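Alanine racemase 1 (Caldanaerobacter subterraneus subsp. tengcongensis MB4, PDB 4Y2W) belongs to the alanine racemase family, pairing an N-terminal TIM-barrel domain with a C-terminal domain rich in beta strands, and binds alanine. Local coordinates at residues T19-E24 / V242-T247; E12-A17 / V373-G378; T274-V279 / V323-G328; T252-L257 / D333-I338. The protein carries 1 engineered substitution. All blocks are in the same frame, centred on the assembly; numbering follows the deposited sequence.

How the interactions relate
The four contacts run from the junction of the two domains outward into the C-terminal domain. Interactions 1 and 2 have centres about 12 Å apart, share helix 15-28 and are joined by a salt bridge between Arg-245 and Asp-16. Interactions 2, 3 and 4 all reach one mixed sheet, in which strand 248-260 neighbours both strand 10-14 and strand 278-283. Interaction 4 lies about 20 Å from interaction 2 and about 15 Å from interaction 3, centre to centre. Along the chain, interaction 2 brackets the other three, and interaction 4 encloses interaction 3. Strand 10-14 is therefore built into a sheet made otherwise of C-terminal strands, from 248-260 to 379-384.

Interaction 1: residues T19-E24 / V242-T247; sequences THNFRE and VELRET
Asn-21 of helix 15-28 grips both backbone polar groups of Arg-245 by two side-chain-to-backbone hydrogen bonds, in the connection that leaves the last strand of the TIM barrel and leads into strand 248-260. Its OD1 receives Arg-245 N at 2.9 Å on a lone pair in the amide plane, while its ND2 donates to Arg-245 O at 3.3 Å. The amide thus acts much as a neighbouring peptide would, and Leu-244 CD2 touches its CG at 3.5 Å, the side chains crossing at about a right angle. One turn along the helix, Glu-24 OE1 accepts Glu-243 N at 3.1 Å, approached from above the carboxylate plane. His-20 works on the same segment from the other side of Asn-21 in sequence: CG is anti to the backbone N (chi1 170°), and from the ring so placed NE2 donates to Glu-243 O at 3.0 Å, in the ring plane. Arg-245 CG lies over a face of that imidazole near its rim, a CH-pi contact. Farther out, the guanidinium of Arg-245 is held by a salt bridge to Asp-16, and Thr-247 OG1 bonds to Phe-230 O. Thr-247 CG2 lies 3.5 Å from Asn-21 ND2.

Interaction 2: residues E12-A17 / V373-G378; sequences EVYLDA and VYFYDG
Residues Glu-12 to Tyr-14 pair with Val-373 to Phe-375 as parallel neighbours in the mixed beta sheet, their short strand axes running 29° apart. Val-13 sits at the middle of the ladder, donating from N to Val-373 O at 2.7 Å and accepting Phe-375 N. Leu-15 N extends it to Phe-375 O just after Tyr-14, the N-cap of helix 15-28. On the face carrying Val-13 and Tyr-374 the two side chains lie together, pointing the same way, with Val-13 CB 3.6 Å from Tyr-374 CD1. Tyr-374 also stacks on Tyr-50, and its OH bonds to His-46 O. The other face bears Tyr-14 and Phe-375, side by side with Tyr-14 CD2 3.9 Å from Phe-375 CB; their near-parallel rings are slid apart and barely overlap, centroids 5.2 Å from each other. Phe-375 CE1 also meets Glu-12 CG at 3.8 Å. In the first turn of the helix, Asp-16 CB packs against Tyr-376 CD1 at 3.7 Å, at the end of the other strand; its OD1 takes a weak bond from Asp-377 N, whereas OD2 is salt-bridged to Arg-245. Glu-12 OE1 is salt-bridged to Arg-249 and accepts Tyr-14 OH at 2.7 Å from above the carboxylate plane.

Interaction 3: residues T274-V279 / V323-G328; sequences TKRKSV and VTDVEG
Val-279, near the start of strand 278-283, meets Val-323 at the head of a type I turn running from Val-323 to Val-326, where Val-323 N donates to Val-279 O at 2.9 Å. This bond falls at the end of the antiparallel pairing of strands 278-283 and 319-322 in the C-terminal domain. Where the chain bends into the turn, a side chain carries the pairing further: Thr-324 OG1 accepts Val-279 N at 3.0 Å. The torsion that sets OG1 anti to the carbonyl carbon (chi1 -51°) directs it at the strand, and the same oxygen is hydrogen-bonded to Asp-322 OD1. Beside this polar link, Val-279 CG1 packs on Val-323 CG2, the two side chains crossing at about a right angle.

Arg-276 closes the outer edge of the contact. Its chain is extended from CG to NE and comes tip to tip with Thr-324; Thr-324 CB rests over one face of the guanidinium, offset toward the rim and 3.6 Å from NH1. In the plane of that group, Arg-276 NH2 forms a salt bridge with the syn lone pair of Asp-325 OD1 at 3.1 Å; a weak bond from NH1 reaches the same oxygen. At the first residue of the strand, Ser-278 OG donates to Arg-276 O at 2.9 Å, from above the carbonyl plane, tying the backbone of Arg-276 to the start of the strand. The chemistry is graded: the Thr-324 hydroxyl, engaged by both Val-279 N and Asp-322 OD1, links turn and strand, while the charged pair is exposed, where solvent would be expected to weaken its attraction and lattice contacts may influence it.

Interaction 4: residues T252-L257 / D333-I338; sequences TRVVHL and DEVVII
An antiparallel beta ladder in the mixed sheet of the C-terminal domain joins Thr-252 to Val-254 with Asp-333 to Val-335. Thr-252 and Val-335 form a hydrogen-bonded pair, with Thr-252 N donating to Val-335 O at 2.7 Å and Val-335 N returning a bond to Thr-252 O. Arg-253 and Glu-334 follow as a non-hydrogen-bonded pair, after which Val-254 N reaches Asp-333 O at 3.0 Å.

On the face of Thr-252 and Val-335 the side chains lie alongside each other, Thr-252 CG2 standing 3.8 Å from Val-335 CB. The methyl is turned to this apolar side, while OG1, anti to the backbone N (chi1 -173°), bonds to Thr-9 OG1. Val-254 CG2 meets Val-335 CG2 at 3.8 Å, these two side chains crossing at about a right angle. Across the sheet, the Arg-253 chain is bent at chi2 (-76°), which turns CD aside; its guanidinium lies over Glu-334, whose CB sits 3.9 Å above the centre of the group. Although the charges are close, Arg-253 NH2 and Glu-334 OE1 stay 4.2 Å apart with no N-H aimed at the oxygen. Each has another partner: Arg-253 NH1 bonds to Gly-332 O, and Glu-334 OE1 is salt-bridged to Arg-249.

Val-335 packs on Leu-301 and Leu-303 of strand 300-303, and Val-254 on Ala-281 of strand 278-283. A classic beta bulge places Val-255 and His-256 both opposite Thr-282 in strand 278-283; His-256 also meets Tyr-107 of the second subunit edge-to-face and packs on Arg-138 of that subunit.

Interaction 1: residues T19-E24 / V242-T247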
loop_
_atom_site.group_PDB
_atom_site.type_symbol
_atom_site.label_atom_id
_atom_site.label_comp_id
_atom_site.label_asym_id
_atom_site.label_seq_id
_atom_site.Cartn_x
_atom_site.Cartn_y
_atom_site.Cartn_z
ATOM N N THR A 19 -21.813 -5.613 8.320
ATOM C CA THR A 19 -22.850 -6.624 8.537
ATOM C C THR A 19 -24.200 -6.128 8.022
ATOM O O THR A 19 -24.983 -6.908 7.482
ATOM C CB THR A 19 -22.989 -7.020 10.026
ATOM O OG1 THR A 19 -23.242 -5.857 10.819
ATOM C CG2 THR A 19 -21.731 -7.712 10.525
ATOM N N HIS A 20 -24.466 -4.834 8.191
ATOM C CA HIS A 20 -25.681 -4.226 7.653
ATOM C C HIS A 20 -25.728 -4.313 6.130
ATOM O O HIS A 20 -26.731 -4.741 5.567
ATOM C CB HIS A 20 -25.796 -2.762 8.072
ATOM C CG HIS A 20 -26.885 -2.023 7.359
ATOM N ND1 HIS A 20 -28.134 -1.831 7.905
ATOM C CD2 HIS A 20 -26.916 -1.449 6.134
ATOM C CE1 HIS A 20 -28.885 -1.157 7.052
ATOM N NE2 HIS A 20 -28.169 -0.914 5.969
ATOM N N ASN A 21 -24.650 -3.887 5.473
ATOM C CA ASN A 21 -24.558 -3.952 4.011
ATOM C C ASN A 21 -24.669 -5.386 3.505
ATOM O O ASN A 21 -25.220 -5.630 2.434
ATOM C CB ASN A 21 -23.243 -3.341 3.513
ATOM C CG ASN A 21 -23.160 -1.845 3.751
ATOM O OD1 ASN A 21 -24.161 -1.189 4.031
ATOM N ND2 ASN A 21 -21.955 -1.299 3.635
ATOM N N PHE A 22 -24.135 -6.324 4.282
ATOM C CA PHE A 22 -24.294 -7.751 4.007
ATOM C C PHE A 22 -25.772 -8.143 4.041
ATOM O O PHE A 22 -26.260 -8.809 3.125
ATOM C CB PHE A 22 -23.481 -8.578 5.013
ATOM C CG PHE A 22 -23.808 -10.043 5.013
ATOM C CD1 PHE A 22 -23.339 -10.874 4.005
ATOM C CD2 PHE A 22 -24.574 -10.596 6.032
ATOM C CE1 PHE A 22 -23.632 -12.228 4.008
ATOM C CE2 PHE A 22 -24.872 -11.947 6.039
ATOM C CZ PHE A 22 -24.400 -12.766 5.027
ATOM N N ARG A 23 -26.480 -7.716 5.086
ATOM C CA ARG A 23 -27.922 -7.973 5.205
ATOM C C ARG A 23 -28.755 -7.325 4.084
ATOM O O ARG A 23 -29.825 -7.828 3.744
ATOM C CB ARG A 23 -28.446 -7.541 6.581
ATOM C CG ARG A 23 -28.022 -8.467 7.714
ATOM C CD ARG A 23 -28.830 -8.232 8.986
ATOM N NE ARG A 23 -28.707 -6.862 9.489
ATOM C CZ ARG A 23 -27.659 -6.384 10.158
ATOM N NH1 ARG A 23 -26.605 -7.150 10.421
ATOM N NH2 ARG A 23 -27.662 -5.121 10.566
ATOM N N GLU A 24 -28.268 -6.222 3.518
ATOM C CA GLU A 24 -28.917 -5.591 2.363
ATOM C C GLU A 24 -28.855 -6.483 1.122
ATOM O O GLU A 24 -29.802 -6.523 0.338
ATOM C CB GLU A 24 -28.283 -4.232 2.049
ATOM C CG GLU A 24 -28.536 -3.164 3.100
ATOM C CD GLU A 24 -29.980 -2.703 3.132
ATOM O OE1 GLU A 24 -30.517 -2.361 2.059
ATOM O OE2 GLU A 24 -30.575 -2.677 4.231
ATOM N N VAL A 242 -30.230 -0.663 -2.929
ATOM C CA VAL A 242 -29.845 -0.988 -1.552
ATOM C C VAL A 242 -29.464 0.264 -0.760
ATOM O O VAL A 242 -29.052 1.267 -1.339
ATOM C CB VAL A 242 -28.680 -2.006 -1.513
ATOM C CG1 VAL A 242 -29.067 -3.283 -2.243
ATOM C CG2 VAL A 242 -27.398 -1.421 -2.101
ATOM N N GLU A 243 -29.604 0.186 0.562
ATOM C CA GLU A 243 -29.247 1.284 1.464
ATOM C C GLU A 243 -27.933 0.972 2.184
ATOM O O GLU A 243 -27.921 0.250 3.182
ATOM C CB GLU A 243 -30.353 1.504 2.498
ATOM C CG GLU A 243 -30.139 2.729 3.383
ATOM C CD GLU A 243 -30.297 2.438 4.868
ATOM O OE1 GLU A 243 -29.538 3.028 5.668
ATOM O OE2 GLU A 243 -31.170 1.622 5.239
ATOM N N LEU A 244 -26.835 1.532 1.684
ATOM C CA LEU A 244 -25.514 1.260 2.246
ATOM C C LEU A 244 -25.152 2.234 3.362
ATOM O O LEU A 244 -25.540 3.405 3.327
ATOM C CB LEU A 244 -24.444 1.302 1.148
ATOM C CG LEU A 244 -24.610 0.276 0.022
ATOM C CD1 LEU A 244 -23.604 0.522 -1.095
ATOM C CD2 LEU A 244 -24.491 -1.148 0.544
ATOM N N ARG A 245 -24.414 1.729 4.353
ATOM C CA ARG A 245 -23.868 2.554 5.430
ATOM C C ARG A 245 -22.351 2.661 5.292
ATOM O O ARG A 245 -21.705 1.809 4.683
ATOM C CB ARG A 245 -24.241 1.984 6.803
ATOM C CG ARG A 245 -25.742 1.848 7.014
ATOM C CD ARG A 245 -26.172 2.009 8.466
ATOM N NE ARG A 245 -25.615 0.991 9.363
ATOM C CZ ARG A 245 -24.542 1.145 10.146
ATOM N NH1 ARG A 245 -23.852 2.284 10.171
ATOM N NH2 ARG A 245 -24.152 0.137 10.921
ATOM N N GLU A 246 -21.796 3.722 5.863
ATOM C CA GLU A 246 -20.370 3.995 5.773
ATOM C C GLU A 246 -19.602 3.003 6.635
ATOM O O GLU A 246 -19.873 2.882 7.833
ATOM C CB GLU A 246 -20.087 5.425 6.233
ATOM C CG GLU A 246 -18.731 5.967 5.816
ATOM C CD GLU A 246 -18.552 7.410 6.237
ATOM O OE1 GLU A 246 -18.651 8.289 5.362
ATOM O OE2 GLU A 246 -18.342 7.666 7.444
ATOM N N THR A 247 -18.654 2.294 6.019
ATOM C CA THR A 247 -17.922 1.217 6.687
ATOM C C THR A 247 -16.513 1.608 7.128
ATOM O O THR A 247 -15.983 1.030 8.079
ATOM C CB THR A 247 -17.810 -0.024 5.784
ATOM O OG1 THR A 247 -17.264 0.351 4.516
ATOM C CG2 THR A 247 -19.171 -0.656 5.574
#

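Interaction 2: residues E12-A17 / V373-G378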
loop_
_atom_site.group_PDB
_atom_site.type_symbol
_atom_site.label_atom_id
_atom_site.label_comp_id
_atom_site.label_asym_id
_atom_site.label_seq_id
_atom_site.Cartn_x
_atom_site.Cartn_y
_atom_site.Cartn_z
ATOM N N GLU A 12 -10.745 3.842 10.757
ATOM C CA GLU A 12 -11.785 3.355 11.656
ATOM C C GLU A 12 -12.733 2.457 10.865
ATOM O O GLU A 12 -13.447 2.934 9.972
ATOM C CB GLU A 12 -12.553 4.526 12.278
ATOM C CG GLU A 12 -11.719 5.401 13.203
ATOM C CD GLU A 12 -12.501 6.548 13.826
ATOM O OE1 GLU A 12 -13.624 6.845 13.368
ATOM O OE2 GLU A 12 -11.982 7.165 14.781
ATOM N N VAL A 13 -12.725 1.161 11.181
ATOM C CA VAL A 13 -13.596 0.188 10.515
ATOM C C VAL A 13 -14.866 -0.045 11.329
ATOM O O VAL A 13 -14.802 -0.427 12.500
ATOM C CB VAL A 13 -12.870 -1.155 10.299
ATOM C CG1 VAL A 13 -13.827 -2.227 9.794
ATOM C CG2 VAL A 13 -11.716 -0.965 9.331
ATOM N N TYR A 14 -16.016 0.177 10.696
ATOM C CA TYR A 14 -17.314 0.015 11.349
ATOM C C TYR A 14 -17.927 -1.321 10.964
ATOM O O TYR A 14 -18.583 -1.448 9.934
ATOM C CB TYR A 14 -18.231 1.189 11.002
ATOM C CG TYR A 14 -17.719 2.474 11.601
ATOM C CD1 TYR A 14 -16.683 3.177 10.995
ATOM C CD2 TYR A 14 -18.222 2.953 12.802
ATOM C CE1 TYR A 14 -16.181 4.339 11.554
ATOM C CE2 TYR A 14 -17.729 4.116 13.370
ATOM C CZ TYR A 14 -16.706 4.805 12.738
ATOM O OH TYR A 14 -16.209 5.960 13.292
ATOM N N LEU A 15 -17.696 -2.314 11.817
ATOM C CA LEU A 15 -18.103 -3.694 11.554
ATOM C C LEU A 15 -19.614 -3.859 11.437
ATOM O O LEU A 15 -20.085 -4.630 10.603
ATOM C CB LEU A 15 -17.562 -4.619 12.647
ATOM C CG LEU A 15 -16.037 -4.738 12.683
ATOM C CD1 LEU A 15 -15.584 -5.283 14.028
ATOM C CD2 LEU A 15 -15.523 -5.601 11.536
ATOM N N ASP A 16 -20.364 -3.139 12.269
ATOM C CA ASP A 16 -21.835 -3.181 12.219
ATOM C C ASP A 16 -22.411 -2.595 10.916
ATOM O O ASP A 16 -23.538 -2.910 10.538
ATOM C CB ASP A 16 -22.455 -2.495 13.446
ATOM C CG ASP A 16 -22.012 -1.051 13.606
ATOM O OD1 ASP A 16 -20.871 -0.819 14.064
ATOM O OD2 ASP A 16 -22.813 -0.148 13.296
ATOM N N ALA A 17 -21.638 -1.747 10.240
ATOM C CA ALA A 17 -22.015 -1.217 8.931
ATOM C C ALA A 17 -21.761 -2.228 7.811
ATOM O O ALA A 17 -22.485 -2.255 6.815
ATOM C CB ALA A 17 -21.267 0.078 8.651
ATOM N N VAL A 373 -8.611 0.447 13.387
ATOM C CA VAL A 373 -9.358 0.445 14.640
ATOM C C VAL A 373 -10.774 -0.033 14.330
ATOM O O VAL A 373 -11.350 0.360 13.314
ATOM C CB VAL A 373 -9.391 1.854 15.268
ATOM C CG1 VAL A 373 -10.117 1.839 16.606
ATOM C CG2 VAL A 373 -7.976 2.389 15.438
ATOM N N TYR A 374 -11.330 -0.873 15.205
ATOM C CA TYR A 374 -12.597 -1.562 14.934
ATOM C C TYR A 374 -13.725 -1.156 15.878
ATOM O O TYR A 374 -13.536 -1.083 17.093
ATOM C CB TYR A 374 -12.379 -3.076 14.979
ATOM C CG TYR A 374 -11.510 -3.554 13.842
ATOM C CD1 TYR A 374 -12.049 -3.789 12.581
ATOM C CD2 TYR A 374 -10.144 -3.735 14.015
ATOM C CE1 TYR A 374 -11.254 -4.208 11.527
ATOM C CE2 TYR A 374 -9.342 -4.160 12.968
ATOM C CZ TYR A 374 -9.902 -4.391 11.726
ATOM O OH TYR A 374 -9.108 -4.810 10.690
ATOM N N PHE A 375 -14.900 -0.910 15.294
ATOM C CA PHE A 375 -16.079 -0.445 16.027
ATOM C C PHE A 375 -17.294 -1.344 15.797
ATOM O O PHE A 375 -17.470 -1.907 14.718
ATOM C CB PHE A 375 -16.428 0.983 15.603
ATOM C CG PHE A 375 -15.470 2.016 16.117
ATOM C CD1 PHE A 375 -14.318 2.324 15.411
ATOM C CD2 PHE A 375 -15.720 2.681 17.312
ATOM C CE1 PHE A 375 -13.434 3.280 15.883
ATOM C CE2 PHE A 375 -14.839 3.635 17.793
ATOM C CZ PHE A 375 -13.695 3.937 17.076
ATOM N N TYR A 376 -18.127 -1.460 16.829
ATOM C CA TYR A 376 -19.377 -2.214 16.755
ATOM C C TYR A 376 -20.397 -1.600 17.720
ATOM O O TYR A 376 -20.133 -1.483 18.921
ATOM C CB TYR A 376 -19.136 -3.690 17.086
ATOM C CG TYR A 376 -20.275 -4.601 16.679
ATOM C CD1 TYR A 376 -20.470 -4.952 15.341
ATOM C CD2 TYR A 376 -21.160 -5.114 17.629
ATOM C CE1 TYR A 376 -21.511 -5.785 14.963
ATOM C CE2 TYR A 376 -22.203 -5.949 17.258
ATOM C CZ TYR A 376 -22.374 -6.281 15.927
ATOM O OH TYR A 376 -23.409 -7.108 15.560
ATOM N N ASP A 377 -21.552 -1.210 17.183
ATOM C CA ASP A 377 -22.594 -0.502 17.938
ATOM C C ASP A 377 -22.072 0.778 18.604
ATOM O O ASP A 377 -22.510 1.138 19.698
ATOM C CB ASP A 377 -23.258 -1.430 18.976
ATOM C CG ASP A 377 -24.064 -2.563 18.334
ATOM O OD1 ASP A 377 -24.423 -2.461 17.138
ATOM O OD2 ASP A 377 -24.350 -3.558 19.037
ATOM N N GLY A 378 -21.142 1.458 17.934
ATOM C CA GLY A 378 -20.580 2.721 18.426
ATOM C C GLY A 378 -19.331 2.601 19.287
ATOM O O GLY A 378 -18.584 3.571 19.423
#

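Interaction 3: residues T274-V279 / V323-G328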
loop_
_atom_site.group_PDB
_atom_site.type_symbol
_atom_site.label_atom_id
_atom_site.label_comp_id
_atom_site.label_asym_id
_atom_site.label_seq_id
_atom_site.Cartn_x
_atom_site.Cartn_y
_atom_site.Cartn_z
ATOM N N THR A 274 0.965 31.509 -0.149
ATOM C CA THR A 274 -0.198 32.163 0.430
ATOM C C THR A 274 -0.455 33.503 -0.255
ATOM O O THR A 274 0.484 34.229 -0.591
ATOM C CB THR A 274 -0.022 32.394 1.942
ATOM O OG1 THR A 274 1.256 32.993 2.198
ATOM C CG2 THR A 274 -0.124 31.079 2.692
ATOM N N LYS A 275 -1.734 33.805 -0.471
ATOM C CA LYS A 275 -2.170 35.095 -1.012
ATOM C C LYS A 275 -2.758 35.980 0.095
ATOM O O LYS A 275 -3.315 37.041 -0.186
ATOM C CB LYS A 275 -3.205 34.888 -2.130
ATOM C CG LYS A 275 -2.635 34.338 -3.432
ATOM C CD LYS A 275 -2.614 32.815 -3.461
ATOM C CE LYS A 275 -1.919 32.288 -4.712
ATOM N NZ LYS A 275 -1.793 30.801 -4.720
ATOM N N ARG A 276 -2.619 35.546 1.346
ATOM C CA ARG A 276 -3.195 36.252 2.487
ATOM C C ARG A 276 -2.582 35.757 3.797
ATOM O O ARG A 276 -1.850 34.768 3.809
ATOM C CB ARG A 276 -4.710 36.028 2.525
ATOM C CG ARG A 276 -5.110 34.558 2.477
ATOM C CD ARG A 276 -6.531 34.319 2.964
ATOM N NE ARG A 276 -6.858 32.893 2.953
ATOM C CZ ARG A 276 -7.993 32.366 3.411
ATOM N NH1 ARG A 276 -8.177 31.052 3.350
ATOM N NH2 ARG A 276 -8.944 33.137 3.932
ATOM N N LYS A 277 -2.883 36.447 4.893
ATOM C CA LYS A 277 -2.592 35.927 6.222
ATOM C C LYS A 277 -3.331 34.608 6.395
ATOM O O LYS A 277 -4.532 34.529 6.122
ATOM C CB LYS A 277 -3.028 36.904 7.322
ATOM C CG LYS A 277 -1.886 37.448 8.165
ATOM C CD LYS A 277 -2.310 37.658 9.613
ATOM C CE LYS A 277 -1.105 37.794 10.533
ATOM N NZ LYS A 277 -0.296 36.543 10.626
ATOM N N SER A 278 -2.619 33.577 6.844
ATOM C CA SER A 278 -3.178 32.235 6.885
ATOM C C SER A 278 -2.757 31.472 8.127
ATOM O O SER A 278 -1.715 31.760 8.722
ATOM C CB SER A 278 -2.741 31.451 5.645
ATOM O OG SER A 278 -3.032 32.154 4.448
ATOM N N VAL A 279 -3.591 30.503 8.506
ATOM C CA VAL A 279 -3.251 29.500 9.509
ATOM C C VAL A 279 -3.060 28.163 8.795
ATOM O O VAL A 279 -4.005 27.616 8.230
ATOM C CB VAL A 279 -4.356 29.353 10.578
ATOM C CG1 VAL A 279 -3.943 28.345 11.643
ATOM C CG2 VAL A 279 -4.662 30.700 11.218
ATOM N N VAL A 323 -6.227 26.103 7.062
ATOM C CA VAL A 323 -7.316 26.079 8.039
ATOM C C VAL A 323 -7.723 27.490 8.469
ATOM O O VAL A 323 -8.306 27.680 9.539
ATOM C CB VAL A 323 -6.946 25.215 9.267
ATOM C CG1 VAL A 323 -6.670 23.781 8.838
ATOM C CG2 VAL A 323 -5.744 25.784 10.008
ATOM N N THR A 324 -7.434 28.472 7.619
ATOM C CA THR A 324 -7.685 29.877 7.929
ATOM C C THR A 324 -9.164 30.195 8.154
ATOM O O THR A 324 -9.497 31.044 8.976
ATOM C CB THR A 324 -7.163 30.776 6.798
ATOM O OG1 THR A 324 -5.803 30.428 6.506
ATOM C CG2 THR A 324 -7.250 32.251 7.187
ATOM N N ASP A 325 -10.042 29.509 7.428
ATOM C CA ASP A 325 -11.479 29.776 7.496
ATOM C C ASP A 325 -12.183 29.031 8.628
ATOM O O ASP A 325 -13.355 29.287 8.895
ATOM C CB ASP A 325 -12.148 29.413 6.170
ATOM C CG ASP A 325 -11.499 30.091 4.984
ATOM O OD1 ASP A 325 -11.004 31.228 5.141
ATOM O OD2 ASP A 325 -11.483 29.476 3.895
ATOM N N VAL A 326 -11.482 28.111 9.285
ATOM C CA VAL A 326 -12.074 27.313 10.355
ATOM C C VAL A 326 -11.714 27.904 11.717
ATOM O O VAL A 326 -10.535 28.083 12.029
ATOM C CB VAL A 326 -11.601 25.850 10.285
ATOM C CG1 VAL A 326 -12.288 25.014 11.360
ATOM C CG2 VAL A 326 -11.871 25.275 8.902
ATOM N N GLU A 327 -12.738 28.193 12.519
ATOM C CA GLU A 327 -12.553 28.804 13.835
ATOM C C GLU A 327 -12.385 27.757 14.935
ATOM O O GLU A 327 -13.016 26.699 14.904
ATOM C CB GLU A 327 -13.731 29.728 14.173
ATOM C CG GLU A 327 -13.677 31.084 13.480
ATOM C CD GLU A 327 -14.595 32.113 14.122
ATOM O OE1 GLU A 327 -14.106 33.212 14.467
ATOM O OE2 GLU A 327 -15.802 31.820 14.293
ATOM N N GLY A 328 -11.526 28.068 15.904
ATOM C CA GLY A 328 -11.322 27.224 17.079
ATOM C C GLY A 328 -10.494 25.978 16.832
ATOM O O GLY A 328 -10.684 24.965 17.504
#

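Interaction 4: residues T252-L257 / D333-I338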
loop_
_atom_site.group_PDB
_atom_site.type_symbol
_atom_site.label_atom_id
_atom_site.label_comp_id
_atom_site.label_asym_id
_atom_site.label_seq_id
_atom_site.Cartn_x
_atom_site.Cartn_y
_atom_site.Cartn_z
ATOM N N THR A 252 -7.046 11.414 10.424
ATOM C CA THR A 252 -5.779 11.812 11.040
ATOM C C THR A 252 -5.995 12.995 11.986
ATOM O O THR A 252 -7.134 13.398 12.226
ATOM C CB THR A 252 -4.715 12.163 9.986
ATOM O OG1 THR A 252 -3.457 12.373 10.634
ATOM C CG2 THR A 252 -5.095 13.413 9.205
ATOM N N ARG A 253 -4.909 13.546 12.526
ATOM C CA ARG A 253 -5.009 14.598 13.537
ATOM C C ARG A 253 -4.157 15.817 13.214
ATOM O O ARG A 253 -3.156 15.724 12.501
ATOM C CB ARG A 253 -4.594 14.057 14.906
ATOM C CG ARG A 253 -5.427 12.887 15.402
ATOM C CD ARG A 253 -6.789 13.331 15.902
ATOM N NE ARG A 253 -7.734 12.216 15.940
ATOM C CZ ARG A 253 -8.858 12.182 16.655
ATOM N NH1 ARG A 253 -9.219 13.206 17.431
ATOM N NH2 ARG A 253 -9.626 11.103 16.600
ATOM N N VAL A 254 -4.559 16.962 13.761
ATOM C CA VAL A 254 -3.770 18.175 13.633
ATOM C C VAL A 254 -2.565 18.035 14.558
ATOM O O VAL A 254 -2.707 17.778 15.757
ATOM C CB VAL A 254 -4.579 19.447 13.964
ATOM C CG1 VAL A 254 -3.703 20.685 13.826
ATOM C CG2 VAL A 254 -5.793 19.562 13.047
ATOM N N VAL A 255 -1.385 18.185 13.972
ATOM C CA VAL A 255 -0.117 17.943 14.650
ATOM C C VAL A 255 0.697 19.233 14.818
ATOM O O VAL A 255 1.580 19.301 15.670
ATOM C CB VAL A 255 0.662 16.834 13.882
ATOM C CG1 VAL A 255 2.135 17.168 13.657
ATOM C CG2 VAL A 255 0.492 15.491 14.579
ATOM N N HIS A 256 0.394 20.253 14.021
ATOM C CA HIS A 256 1.091 21.529 14.123
ATOM C C HIS A 256 0.270 22.645 13.501
ATOM O O HIS A 256 -0.308 22.463 12.436
ATOM C CB HIS A 256 2.449 21.438 13.432
ATOM C CG HIS A 256 3.223 22.720 13.442
ATOM N ND1 HIS A 256 3.500 23.415 14.600
ATOM C CD2 HIS A 256 3.791 23.425 12.435
ATOM C CE1 HIS A 256 4.205 24.492 14.306
ATOM N NE2 HIS A 256 4.395 24.522 12.999
ATOM N N LEU A 257 0.225 23.793 14.178
ATOM C CA LEU A 257 -0.430 24.996 13.661
ATOM C C LEU A 257 0.545 26.173 13.670
ATOM O O LEU A 257 1.139 26.478 14.705
ATOM C CB LEU A 257 -1.645 25.348 14.521
ATOM C CG LEU A 257 -2.774 24.316 14.576
ATOM C CD1 LEU A 257 -3.649 24.546 15.799
ATOM C CD2 LEU A 257 -3.603 24.359 13.302
ATOM N N ASP A 333 -7.289 17.952 16.810
ATOM C CA ASP A 333 -8.590 17.922 16.147
ATOM C C ASP A 333 -8.549 16.882 15.035
ATOM O O ASP A 333 -7.545 16.751 14.334
ATOM C CB ASP A 333 -8.964 19.290 15.572
ATOM C CG ASP A 333 -9.365 20.290 16.644
ATOM O OD1 ASP A 333 -9.682 19.869 17.784
ATOM O OD2 ASP A 333 -9.364 21.505 16.343
ATOM N N GLU A 334 -9.641 16.139 14.891
ATOM C CA GLU A 334 -9.739 15.094 13.880
ATOM C C GLU A 334 -9.778 15.697 12.477
ATOM O O GLU A 334 -10.442 16.713 12.250
ATOM C CB GLU A 334 -10.998 14.262 14.123
ATOM C CG GLU A 334 -11.216 13.121 13.143
ATOM C CD GLU A 334 -12.482 12.347 13.440
ATOM O OE1 GLU A 334 -12.430 11.098 13.451
ATOM O OE2 GLU A 334 -13.527 12.989 13.670
ATOM N N VAL A 335 -9.065 15.069 11.546
ATOM C CA VAL A 335 -9.113 15.452 10.137
ATOM C C VAL A 335 -9.487 14.226 9.311
ATOM O O VAL A 335 -8.741 13.249 9.276
ATOM C CB VAL A 335 -7.767 16.017 9.653
ATOM C CG1 VAL A 335 -7.809 16.303 8.156
ATOM C CG2 VAL A 335 -7.420 17.279 10.430
ATOM N N VAL A 336 -10.642 14.281 8.655
ATOM C CA VAL A 336 -11.152 13.144 7.890
ATOM C C VAL A 336 -10.715 13.244 6.429
ATOM O O VAL A 336 -10.894 14.271 5.781
ATOM C CB VAL A 336 -12.692 13.042 7.991
ATOM C CG1 VAL A 336 -13.228 11.909 7.124
ATOM C CG2 VAL A 336 -13.103 12.837 9.441
ATOM N N ILE A 337 -10.135 12.155 5.936
ATOM C CA ILE A 337 -9.628 12.057 4.572
ATOM C C ILE A 337 -10.640 11.348 3.678
ATOM O O ILE A 337 -10.885 11.766 2.542
ATOM C CB ILE A 337 -8.308 11.265 4.551
ATOM C CG1 ILE A 337 -7.300 11.885 5.526
ATOM C CG2 ILE A 337 -7.737 11.210 3.140
ATOM C CD1 ILE A 337 -6.257 10.910 6.032
ATOM N N ILE A 338 -11.192 10.255 4.202
ATOM C CA ILE A 338 -12.277 9.509 3.573
ATOM C C ILE A 338 -13.347 9.300 4.630
ATOM O O ILE A 338 -13.035 8.885 5.746
ATOM C CB ILE A 338 -11.816 8.120 3.087
ATOM C CG1 ILE A 338 -10.659 8.251 2.093
ATOM C CG2 ILE A 338 -12.985 7.354 2.474
ATOM C CD1 ILE A 338 -10.018 6.929 1.724
#